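Local coordinates for protein Pre-mRNA-splicing factor SAD1 (PDB 4MSX) that promotes assembly of newly made U4 snRNA into the U4/U6 snRNP and is required for pre-mRNA splicing, although its deubiquitinase-like domain is catalytically inactive, at residues V198-S203 with K232-P237; H388-R393 with E436-I441; L74-E79 with G98-G103. One frame throughout, in Å; residues are numbered along the deposited sequence. Where two conformers were deposited one is given.

Contact 1 of 3, residues V198-S203 with K232-P237; sequences VLLLIS and KKIWSP
Ile234 and Trp235 meet Ser203 where two helices of the ubiquitin-specific protease (USP) fold, 189-203 and 222-234, bring their C-terminal ends together. The first is probably the counterpart of the helix that opens with the catalytic cysteine in active USPs. Along the second segment the apolar packing begins at Ile234, whose two arms spread along the helix surface. CG1 lies anti to the carbonyl carbon (chi1 -78°), and this carries CD1 at its tip to 3.4 Å from Ser203 OG, in the conformer given of the two modelled for Ser203. The same methyl stands 4.1 Å from Leu199 CB. The other branch, CG2, points at Ser203 CB from 4.0 Å and approaches Leu200 CD2 more loosely, at 4.4 Å. Within the two segments, Ile234 thus meets the last turn of helix 189-203 through its two methyl groups, CD1 and CG2.

Trp235, just past the helix, adds the polar link. Its NE1 donates to Ser203 O over 2.8 Å, with an N-H...O angle of 148°. The indole reaches that carbonyl from above its plane and not along a lone pair, while the oxygen sits at the ring edge, near the ring plane. Arg209 makes a cation-pi contact with the same indole, and His204 meets it obliquely. With a phenylalanine in place of Trp235, the NE1 donor is gone, and Ser203 O, buried at the helix end, would probably be left without its mate from the second segment. In the same conformer of Ser203, OG turns back to Leu199 O at 2.8 Å, reaching this oxygen from the face opposite to that used by Ser203 N.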
# COMPACT_ATOMS: atom_id res chain seq x y z
N VAL A 198 3.85 -1.76 -1.69
CA VAL A 198 3.14 -1.17 -2.81
C VAL A 198 1.85 -0.41 -2.33
O VAL A 198 1.53 0.71 -2.81
CB VAL A 198 2.75 -2.27 -3.84
CG1 VAL A 198 1.79 -1.74 -4.91
CG2 VAL A 198 4.07 -2.83 -4.55
N LEU A 199 1.11 -1.02 -1.40
CA LEU A 199 -0.08 -0.32 -0.90
C LEU A 199 0.28 1.00 -0.21
O LEU A 199 -0.46 2.00 -0.32
CB LEU A 199 -0.86 -1.20 0.09
CG LEU A 199 -1.51 -2.42 -0.63
CD1 LEU A 199 -2.07 -3.36 0.45
CD2 LEU A 199 -2.63 -1.97 -1.61
N LEU A 200 1.37 1.01 0.55
CA LEU A 200 1.83 2.26 1.15
C LEU A 200 2.22 3.31 0.06
O LEU A 200 1.86 4.50 0.15
CB LEU A 200 3.05 2.00 2.07
CG LEU A 200 2.68 1.32 3.41
CD1 LEU A 200 3.95 0.79 4.12
CD2 LEU A 200 1.86 2.28 4.35
N LEU A 201 2.94 2.85 -0.97
CA LEU A 201 3.38 3.79 -2.03
C LEU A 201 2.18 4.44 -2.66
O LEU A 201 2.09 5.68 -2.78
CB LEU A 201 4.14 3.10 -3.18
CG LEU A 201 5.51 2.54 -2.85
CD1 LEU A 201 6.30 2.16 -4.13
CD2 LEU A 201 6.28 3.53 -2.04
N ILE A 202 1.22 3.64 -3.07
CA ILE A 202 0.11 4.22 -3.78
C ILE A 202 -0.79 5.04 -2.83
O ILE A 202 -1.33 6.08 -3.23
CB ILE A 202 -0.67 3.19 -4.58
CG1 ILE A 202 -1.53 3.92 -5.62
CG2 ILE A 202 -1.47 2.26 -3.66
CD1 ILE A 202 -2.37 2.97 -6.47
N SER A 203 -0.92 4.63 -1.56
CA SER A 203 -1.72 5.38 -0.59
C SER A 203 -1.09 6.72 -0.21
O SER A 203 -1.77 7.58 0.37
CB SER A 203 -1.92 4.54 0.68
OG SER A 203 -2.75 3.45 0.39
N LYS A 232 -8.49 3.47 2.61
CA LYS A 232 -9.20 4.18 3.70
C LYS A 232 -8.73 3.76 5.10
O LYS A 232 -8.64 4.61 6.02
CB LYS A 232 -10.71 3.97 3.59
CG LYS A 232 -11.31 4.65 2.33
CD LYS A 232 -12.76 4.09 2.15
CE LYS A 232 -13.42 4.45 0.85
NZ LYS A 232 -13.70 5.85 0.85
N LYS A 233 -8.43 2.47 5.29
CA LYS A 233 -7.92 2.07 6.60
C LYS A 233 -6.52 2.52 6.82
O LYS A 233 -6.15 2.82 7.96
CB LYS A 233 -7.97 0.50 6.73
CG LYS A 233 -9.43 0.03 6.87
CD LYS A 233 -9.53 -1.54 6.77
CE LYS A 233 -10.98 -1.97 7.11
NZ LYS A 233 -11.06 -3.52 6.92
N ILE A 234 -5.68 2.49 5.75
CA ILE A 234 -4.27 2.91 5.94
C ILE A 234 -4.20 4.32 6.55
O ILE A 234 -3.30 4.65 7.35
CB ILE A 234 -3.54 2.84 4.59
CG1 ILE A 234 -3.21 1.34 4.30
CG2 ILE A 234 -2.27 3.76 4.56
CD1 ILE A 234 -2.79 1.13 2.82
N TRP A 235 -5.18 5.15 6.17
CA TRP A 235 -5.17 6.57 6.64
C TRP A 235 -6.03 6.79 7.91
O TRP A 235 -6.14 7.91 8.40
CB TRP A 235 -5.61 7.52 5.50
CG TRP A 235 -4.41 7.69 4.59
CD1 TRP A 235 -4.13 7.01 3.43
CD2 TRP A 235 -3.31 8.55 4.84
NE1 TRP A 235 -2.88 7.45 2.91
CE2 TRP A 235 -2.37 8.37 3.79
CE3 TRP A 235 -3.03 9.48 5.86
CZ2 TRP A 235 -1.14 9.11 3.74
CZ3 TRP A 235 -1.84 10.19 5.82
CH2 TRP A 235 -0.91 10.02 4.75
N SER A 236 -6.65 5.72 8.44
CA SER A 236 -7.60 5.96 9.51
C SER A 236 -6.94 6.57 10.73
O SER A 236 -5.93 6.05 11.24
CB SER A 236 -8.31 4.66 9.93
OG SER A 236 -8.96 4.91 11.16
N PRO A 237 -7.48 7.70 11.23
CA PRO A 237 -6.95 8.29 12.48
C PRO A 237 -7.61 7.70 13.75
O PRO A 237 -7.34 8.19 14.84
CB PRO A 237 -7.33 9.80 12.35
CG PRO A 237 -8.65 9.77 11.63
CD PRO A 237 -8.54 8.52 10.64

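Contact 2 of 3, residues H388-R393 with E436-I441; sequences HPVKNR and EKSHWI
Val390 faces Glu436 and Ser438 with its branched end, and this is the close-packed half of the contact. Its CB rests 3.4 Å from Glu436 O, and both methyls straddle the same oxygen. With CG1 anti to the backbone N (chi1 -177°), each of CG1 and CG2 also comes to 3.7 Å from Ser438 OG, a hydroxyl whose hydrogen-bond partner is His419 on the adjacent strand. Asp435 takes the backbone N-H groups of Val390 and Lys391, so the turn is also held by the residue just before Glu436.

The other half is wetter and rests on charge. Glu436 OE1 lies 3.4 Å from Lys391 CA. Arg393 was modelled in two conformers; in the one given, its NH1 forms a long salt bridge, 3.5 Å, with Glu436 OE1. The guanidinium and carboxylate planes are then 45° apart, so the two groups do not pair flat. A water fills in for a second bond: it donates to Glu436 OE1 at 2.7 Å and accepts from this NH1 at 3.1 Å. Lys391 is exposed, and its NZ stays 5.6 Å from Glu436 OE2, a separation at which the opposite charges may still attract weakly, without contact.

Arg393 links the halves. In the same conformer NH1 also donates to Val390 O at 3.1 Å, nearly straight at 165°, with the oxygen in the guanidinium plane but the donor above the carbonyl plane. Arg393 N reaches that oxygen from the opposite face, and NE is bridged to Glu472.

The N-to-O bond between Arg393 and Val390 closes a type I beta turn. In the USP fold this loop is probably the counterpart of blocking loop 1, lying beside the strand that carries a histidine, here His439, where active relatives have their catalytic one.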
# COMPACT_ATOMS: atom_id res chain seq x y z
N HIS A 388 20.59 -18.47 -8.45
CA HIS A 388 20.52 -17.73 -7.17
C HIS A 388 20.46 -16.23 -7.37
O HIS A 388 21.37 -15.48 -6.93
CB HIS A 388 21.73 -18.01 -6.26
CG HIS A 388 21.84 -19.42 -5.80
ND1 HIS A 388 20.75 -20.25 -5.68
CD2 HIS A 388 22.92 -20.15 -5.44
CE1 HIS A 388 21.15 -21.44 -5.26
NE2 HIS A 388 22.47 -21.40 -5.11
N PRO A 389 19.38 -15.75 -8.01
CA PRO A 389 19.23 -14.31 -8.32
C PRO A 389 19.37 -13.37 -7.11
O PRO A 389 19.88 -12.23 -7.23
CB PRO A 389 17.80 -14.20 -8.87
CG PRO A 389 17.24 -15.58 -8.95
CD PRO A 389 18.16 -16.54 -8.25
N VAL A 390 18.86 -13.77 -5.95
CA VAL A 390 18.92 -12.89 -4.79
C VAL A 390 20.35 -12.80 -4.30
O VAL A 390 20.94 -11.71 -4.23
CB VAL A 390 17.96 -13.33 -3.66
CG1 VAL A 390 18.00 -12.35 -2.48
CG2 VAL A 390 16.53 -13.42 -4.20
N LYS A 391 20.96 -13.95 -4.01
CA LYS A 391 22.36 -13.93 -3.55
C LYS A 391 23.31 -13.20 -4.51
O LYS A 391 24.23 -12.50 -4.08
CB LYS A 391 22.88 -15.37 -3.41
CG LYS A 391 24.25 -15.44 -2.79
CD LYS A 391 24.56 -16.91 -2.40
CE LYS A 391 25.79 -17.02 -1.49
NZ LYS A 391 25.97 -18.39 -0.89
N ASN A 392 23.10 -13.40 -5.82
CA ASN A 392 23.97 -12.82 -6.83
C ASN A 392 23.53 -11.43 -7.34
O ASN A 392 23.98 -10.99 -8.40
CB ASN A 392 24.08 -13.80 -7.99
CG ASN A 392 24.85 -15.04 -7.58
OD1 ASN A 392 25.88 -14.91 -6.93
ND2 ASN A 392 24.30 -16.22 -7.83
N ARG A 393 22.67 -10.77 -6.57
CA ARG A 393 22.10 -9.48 -7.00
C ARG A 393 23.16 -8.37 -7.06
O ARG A 393 24.24 -8.45 -6.44
CB ARG A 393 20.99 -9.04 -6.03
CG ARG A 393 21.54 -8.54 -4.70
CD ARG A 393 20.41 -8.41 -3.62
NE ARG A 393 20.94 -7.96 -2.34
CZ ARG A 393 21.58 -8.76 -1.48
NH1 ARG A 393 21.73 -10.07 -1.74
NH2 ARG A 393 22.02 -8.26 -0.35
N GLU A 436 19.16 -16.92 -1.20
CA GLU A 436 18.78 -16.05 -0.08
C GLU A 436 17.31 -15.57 -0.29
O GLU A 436 16.80 -15.62 -1.42
CB GLU A 436 19.75 -14.89 0.05
CG GLU A 436 21.12 -15.33 0.55
CD GLU A 436 22.14 -14.19 0.62
OE1 GLU A 436 22.05 -13.25 -0.20
OE2 GLU A 436 23.02 -14.23 1.50
N LYS A 437 16.65 -15.18 0.79
CA LYS A 437 15.26 -14.72 0.72
C LYS A 437 15.18 -13.19 0.83
O LYS A 437 15.84 -12.56 1.66
CB LYS A 437 14.40 -15.31 1.82
CG LYS A 437 12.92 -15.23 1.45
CD LYS A 437 11.98 -15.22 2.65
CE LYS A 437 10.58 -14.79 2.20
NZ LYS A 437 10.11 -15.63 1.05
N SER A 438 14.34 -12.60 -0.01
CA SER A 438 14.15 -11.11 0.01
C SER A 438 13.13 -10.69 1.06
O SER A 438 12.08 -11.34 1.20
CB SER A 438 13.64 -10.68 -1.35
OG SER A 438 14.63 -10.86 -2.38
N HIS A 439 13.41 -9.61 1.78
CA HIS A 439 12.44 -8.98 2.67
C HIS A 439 12.39 -7.50 2.23
O HIS A 439 13.43 -6.93 1.83
CB HIS A 439 12.90 -9.11 4.11
CG HIS A 439 12.10 -8.33 5.12
ND1 HIS A 439 10.71 -8.35 5.17
CD2 HIS A 439 12.51 -7.51 6.13
CE1 HIS A 439 10.31 -7.56 6.16
NE2 HIS A 439 11.37 -7.04 6.75
N TRP A 440 11.22 -6.88 2.33
CA TRP A 440 11.03 -5.52 1.75
C TRP A 440 10.57 -4.60 2.87
O TRP A 440 9.65 -4.95 3.63
CB TRP A 440 9.97 -5.59 0.62
CG TRP A 440 10.36 -6.55 -0.48
CD1 TRP A 440 9.88 -7.83 -0.72
CD2 TRP A 440 11.34 -6.27 -1.48
NE1 TRP A 440 10.53 -8.34 -1.83
CE2 TRP A 440 11.45 -7.42 -2.29
CE3 TRP A 440 12.15 -5.16 -1.75
CZ2 TRP A 440 12.32 -7.49 -3.37
CZ3 TRP A 440 13.01 -5.20 -2.83
CH2 TRP A 440 13.10 -6.37 -3.63
N ILE A 441 11.18 -3.43 2.96
CA ILE A 441 10.70 -2.47 3.95
C ILE A 441 10.53 -1.13 3.27
O ILE A 441 11.07 -0.87 2.20
CB ILE A 441 11.65 -2.36 5.14
CG1 ILE A 441 12.97 -1.76 4.68
CG2 ILE A 441 11.89 -3.78 5.79
CD1 ILE A 441 13.96 -1.57 5.81
O HOH W 1 23.37 -11.02 0.71

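Contact 3 of 3, residues L74-E79 with G98-G103; sequences LDFDSE and GHYYQG
Tyr100 pushes its phenol against the irregular backbone of residues 75-79 and can use the hydroxyl as both donor and acceptor, the most striking feature of this contact in the UBP-type zinc finger. OH donates to Asp75 O over 2.7 Å, lying in the carbonyl plane on a lone pair. The side chain gets there with CG anti to the carbonyl carbon (chi1 -65°), which aims the ring from strand 100-102 at that backbone.

The hydroxyl can also accept a hydrogen bond from a water 2.8 Å away, for which Phe76 O and Ser78 O compete, since its two protons cannot serve all three acceptors at once. The phenol oxygen also packs on Phe76 CA at 3.5 Å, and Ser78 CB comes obliquely toward the ring. The Asp75 end is shaped by its own side chain: OD1 accepts from Asp77 N at 2.7 Å, an Asx turn that fixes the bend of the chain following the carbonyl that Tyr100 OH meets, while OD2 is salt-bridged to Lys241.

At the far end, Gly98 follows the zinc ligand Cys97, close to the metal site. Its positive phi of 85° would press a CB against the carbonyl of the preceding residue, which calls for glycine; such a CB would also point toward Leu74. As it stands, Leu74 CD2 packs directly on Gly98 CA at 3.8 Å. A second water accepts from Asp75 N and can donate to Gly98 O, though it has more acceptors in reach than protons. The CB of Phe76 points away from Tyr100, and its ring packs on Ile151 and Ala155 of helix 146-155. At the edge of the Tyr100 ring, in its plane, Glu79 O stands 3.3 Å from CE2.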
# COMPACT_ATOMS: atom_id res chain seq x y z
N LEU A 74 -12.71 -6.55 18.07
CA LEU A 74 -13.27 -6.38 16.72
C LEU A 74 -12.14 -6.13 15.69
O LEU A 74 -11.44 -5.11 15.76
CB LEU A 74 -14.22 -5.19 16.70
CG LEU A 74 -15.30 -5.33 17.79
CD1 LEU A 74 -16.24 -4.14 17.67
CD2 LEU A 74 -16.04 -6.70 17.60
N ASP A 75 -12.03 -7.02 14.72
CA ASP A 75 -11.02 -6.84 13.62
C ASP A 75 -11.77 -7.00 12.31
O ASP A 75 -12.43 -8.03 12.08
CB ASP A 75 -9.91 -7.90 13.71
CG ASP A 75 -8.77 -7.66 12.69
OD1 ASP A 75 -9.06 -7.36 11.51
OD2 ASP A 75 -7.58 -7.75 13.08
N PHE A 76 -11.79 -5.96 11.49
CA PHE A 76 -12.52 -6.02 10.24
C PHE A 76 -11.61 -6.26 8.99
O PHE A 76 -12.03 -6.13 7.86
CB PHE A 76 -13.29 -4.72 10.09
CG PHE A 76 -14.36 -4.57 11.15
CD1 PHE A 76 -15.46 -5.43 11.13
CD2 PHE A 76 -14.24 -3.62 12.16
CE1 PHE A 76 -16.48 -5.31 12.12
CE2 PHE A 76 -15.23 -3.49 13.16
CZ PHE A 76 -16.36 -4.32 13.13
N ASP A 77 -10.38 -6.63 9.25
CA ASP A 77 -9.48 -6.96 8.16
C ASP A 77 -9.58 -8.44 7.73
O ASP A 77 -8.92 -8.86 6.79
CB ASP A 77 -8.03 -6.67 8.59
CG ASP A 77 -7.79 -5.21 8.85
OD1 ASP A 77 -8.67 -4.41 8.49
OD2 ASP A 77 -6.76 -4.87 9.46
N SER A 78 -10.36 -9.24 8.44
CA SER A 78 -10.41 -10.68 8.18
C SER A 78 -11.28 -11.00 6.97
O SER A 78 -12.10 -10.18 6.53
CB SER A 78 -10.95 -11.41 9.42
OG SER A 78 -10.05 -11.27 10.51
N GLU A 79 -11.09 -12.20 6.42
CA GLU A 79 -11.92 -12.69 5.34
C GLU A 79 -13.39 -12.68 5.88
O GLU A 79 -13.65 -13.16 6.97
CB GLU A 79 -11.54 -14.15 4.98
CG GLU A 79 -12.26 -14.65 3.74
CD GLU A 79 -11.90 -16.11 3.34
OE1 GLU A 79 -11.06 -16.77 4.02
OE2 GLU A 79 -12.49 -16.60 2.34
N GLY A 98 -16.51 -10.85 18.49
CA GLY A 98 -15.78 -10.50 17.28
C GLY A 98 -15.74 -11.59 16.21
O GLY A 98 -15.18 -11.36 15.15
N HIS A 99 -16.34 -12.76 16.46
CA HIS A 99 -16.41 -13.76 15.41
C HIS A 99 -17.48 -13.43 14.40
O HIS A 99 -18.41 -12.66 14.69
CB HIS A 99 -16.62 -15.16 16.03
CG HIS A 99 -15.44 -15.63 16.82
ND1 HIS A 99 -14.29 -16.10 16.22
CD2 HIS A 99 -15.19 -15.61 18.15
CE1 HIS A 99 -13.40 -16.39 17.15
NE2 HIS A 99 -13.91 -16.11 18.33
N TYR A 100 -17.34 -13.99 13.20
CA TYR A 100 -18.31 -13.71 12.16
C TYR A 100 -19.31 -14.86 12.01
O TYR A 100 -18.89 -16.04 12.02
CB TYR A 100 -17.59 -13.61 10.83
CG TYR A 100 -16.60 -12.45 10.72
CD1 TYR A 100 -16.52 -11.44 11.70
CD2 TYR A 100 -15.79 -12.36 9.60
CE1 TYR A 100 -15.59 -10.34 11.55
CE2 TYR A 100 -14.88 -11.27 9.44
CZ TYR A 100 -14.78 -10.29 10.41
OH TYR A 100 -13.85 -9.26 10.21
N TYR A 101 -20.56 -14.53 11.74
CA TYR A 101 -21.61 -15.56 11.60
C TYR A 101 -22.58 -15.16 10.51
O TYR A 101 -23.02 -14.00 10.44
CB TYR A 101 -22.40 -15.69 12.93
CG TYR A 101 -21.52 -16.12 14.07
CD1 TYR A 101 -21.29 -17.48 14.34
CD2 TYR A 101 -20.92 -15.19 14.87
CE1 TYR A 101 -20.44 -17.87 15.37
CE2 TYR A 101 -20.09 -15.58 15.93
CZ TYR A 101 -19.86 -16.93 16.16
OH TYR A 101 -19.02 -17.31 17.18
N GLN A 102 -22.96 -16.12 9.67
CA GLN A 102 -24.03 -15.84 8.71
C GLN A 102 -25.35 -15.58 9.47
O GLN A 102 -25.63 -16.31 10.39
CB GLN A 102 -24.22 -17.07 7.81
CG GLN A 102 -25.35 -16.88 6.79
CD GLN A 102 -25.34 -17.96 5.73
OE1 GLN A 102 -24.87 -17.75 4.60
NE2 GLN A 102 -25.81 -19.15 6.09
N GLY A 103 -26.16 -14.59 9.08
CA GLY A 103 -27.38 -14.26 9.78
C GLY A 103 -28.50 -13.94 8.80
O GLY A 103 -28.30 -14.10 7.59
O HOH W 2 -13.25 -9.46 14.83
O HOH W 3 -14.33 -8.24 7.62

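Overall arrangement
Contact 1 is the core member, buried with its centre about 6 Å from that of the chain and made of methyl packing plus one indole-to-carbonyl bond. Contacts 2 and 3, with centres about 21 and 23 Å from it, are only partly buried, and both use ordered water. Their chemistry differs: contact 2 combines valine packing with a water-bridged charged pair beside a strand, contact 3 sets a phenol on loop backbone next to the zinc site. Contacts 1 and 2 share the USP domain but sit on helices and on a strand-loop edge. Contacts 1 and 3 touch directly across the domains, where Lys233 NZ bridges to Asp77 OD1 at 3.0 Å; contacts 2 and 3 remain about 17 Å apart at their nearest atoms.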